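Local coordinates for adenosine monophosphate-protein transferase (Sulfolobus tokodaii, PDB 2EKM) that is of unknown function but belongs to the adenosine-specific kinase family and may transfer adenosine monophosphate to proteins, at residues I68-A71 and Q72-A75. Numbering follows the deposited sequence.
Sequences IKLA and QQTA
Gln72 reaches back one helical turn over Ile68, its CG anti to its carbonyl carbon and beside the backbone N (chi1 -70°), an extended chain that carries the amide along the preceding turn. There OE1 lies 3.6 Å from Ile68 CG2 and NE2 3.7 Å from Lys69 CA. A long chain with a polar end suits this half-exposed flank, where Trp60 of the same chain and Ile142 of a second subunit also touch it. Shortened to an alanine, the residue would probably lose its touch on Ile68 CG2 and its packing on that neighbouring subunit. Beneath runs the i to i+4 bonding of an alpha-helix, 65-78, packed on the five-stranded antiparallel sheet; Thr74 N donates to Leu70 O almost straight (175°). The sheet side is tight: the small methyls of Ala71 and Ala75 let the helix sit close on Ala48, while Thr74 OG1 hydrogen-bonds to Tyr87 OH. Greasy Leu70 borders the open side, its CD2 met by Gln73 NE2 at 3.9 Å. Looser is the solvent side, where Gln73 and Lys69 are exposed and long polar chains suit: extended Gln73 runs past Lys69 O, and the Lys69 amine makes a long, weak ion pair with Glu65.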
ATOM      1  N   ILE A  68     -13.907  19.464   5.572  1.00 21.02           N
ATOM      2  CA  ILE A  68     -13.420  18.988   6.862  1.00 20.21           C
ATOM      3  C   ILE A  68     -14.483  18.082   7.491  1.00 19.19           C
ATOM      4  O   ILE A  68     -14.173  17.001   7.984  1.00 18.89           O
ATOM      5  CB  ILE A  68     -13.104  20.178   7.809  1.00 19.29           C
ATOM      6  CG1 ILE A  68     -11.861  20.919   7.307  1.00 20.64           C
ATOM      7  CG2 ILE A  68     -12.877  19.683   9.231  1.00 18.75           C
ATOM      8  CD1 ILE A  68     -11.535  22.205   8.076  1.00 18.95           C
ATOM      9  N   LYS A  69     -15.739  18.520   7.457  1.00 19.84           N
ATOM     10  CA  LYS A  69     -16.837  17.736   8.024  1.00 21.46           C
ATOM     11  C   LYS A  69     -16.970  16.378   7.343  1.00 19.11           C
ATOM     12  O   LYS A  69     -17.190  15.363   8.001  1.00 16.78           O
ATOM     13  CB  LYS A  69     -18.159  18.505   7.910  1.00 23.33           C
ATOM     14  CG  LYS A  69     -18.308  19.629   8.927  1.00 28.84           C
ATOM     15  CD  LYS A  69     -19.677  20.286   8.825  1.00 32.16           C
ATOM     16  CE  LYS A  69     -19.960  21.181  10.026  1.00 35.10           C
ATOM     17  NZ  LYS A  69     -19.005  22.317  10.149  1.00 36.98           N
ATOM     18  N   LEU A  70     -16.840  16.362   6.024  1.00 18.03           N
ATOM     19  CA  LEU A  70     -16.925  15.113   5.283  1.00 18.69           C
ATOM     20  C   LEU A  70     -15.820  14.172   5.759  1.00 17.63           C
ATOM     21  O   LEU A  70     -16.065  13.000   6.028  1.00 19.13           O
ATOM     22  CB  LEU A  70     -16.774  15.379   3.785  1.00 18.92           C
ATOM     23  CG  LEU A  70     -17.977  16.054   3.128  1.00 19.71           C
ATOM     24  CD1 LEU A  70     -17.632  16.472   1.705  1.00 19.36           C
ATOM     25  CD2 LEU A  70     -19.153  15.085   3.139  1.00 19.90           C
ATOM     26  N   ALA A  71     -14.602  14.695   5.862  1.00 17.77           N
ATOM     27  CA  ALA A  71     -13.463  13.896   6.311  1.00 18.79           C
ATOM     28  C   ALA A  71     -13.711  13.331   7.706  1.00 18.92           C
ATOM     29  O   ALA A  71     -13.435  12.163   7.966  1.00 19.97           O
ATOM     30  CB  ALA A  71     -12.192  14.745   6.310  1.00 18.52           C
ATOM     31  N   GLN A  72     -14.226  14.170   8.602  1.00 19.08           N
ATOM     32  CA  GLN A  72     -14.517  13.751   9.971  1.00 18.51           C
ATOM     33  C   GLN A  72     -15.530  12.606   9.988  1.00 19.06           C
ATOM     34  O   GLN A  72     -15.325  11.582  10.643  1.00 17.85           O
ATOM     35  CB  GLN A  72     -15.074  14.933  10.777  1.00 18.27           C
ATOM     36  CG  GLN A  72     -14.052  16.033  11.100  1.00 17.00           C
ATOM     37  CD  GLN A  72     -14.694  17.273  11.712  1.00 18.62           C
ATOM     38  OE1 GLN A  72     -14.010  18.127  12.279  1.00 18.55           O
ATOM     39  NE2 GLN A  72     -16.011  17.381  11.586  1.00 16.27           N
ATOM     40  N   GLN A  73     -16.627  12.791   9.263  1.00 19.33           N
ATOM     41  CA  GLN A  73     -17.685  11.790   9.194  1.00 21.25           C
ATOM     42  C   GLN A  73     -17.179  10.454   8.658  1.00 19.64           C
ATOM     43  O   GLN A  73     -17.390   9.410   9.272  1.00 20.76           O
ATOM     44  CB  GLN A  73     -18.831  12.317   8.326  1.00 22.18           C
ATOM     45  CG  GLN A  73     -19.491  13.555   8.914  1.00 26.55           C
ATOM     46  CD  GLN A  73     -20.246  14.378   7.890  1.00 29.44           C
ATOM     47  OE1 GLN A  73     -20.757  15.450   8.205  1.00 34.02           O
ATOM     48  NE2 GLN A  73     -20.317  13.887   6.658  1.00 31.08           N
ATOM     49  N   THR A  74     -16.507  10.492   7.514  1.00 18.82           N
ATOM     50  CA  THR A  74     -15.975   9.280   6.915  1.00 18.89           C
ATOM     51  C   THR A  74     -14.974   8.590   7.846  1.00 17.74           C
ATOM     52  O   THR A  74     -14.980   7.368   7.969  1.00 15.82           O
ATOM     53  CB  THR A  74     -15.325   9.594   5.548  1.00 19.20           C
ATOM     54  OG1 THR A  74     -16.346  10.040   4.643  1.00 16.93           O
ATOM     55  CG2 THR A  74     -14.644   8.359   4.963  1.00 16.24           C
ATOM     56  N   ALA A  75     -14.129   9.373   8.513  1.00 17.75           N
ATOM     57  CA  ALA A  75     -13.143   8.813   9.438  1.00 17.76           C
ATOM     58  C   ALA A  75     -13.832   8.102  10.602  1.00 18.92           C
ATOM     59  O   ALA A  75     -13.374   7.056  11.067  1.00 19.57           O
ATOM     60  CB  ALA A  75     -12.235   9.920   9.968  1.00 17.17           C
TER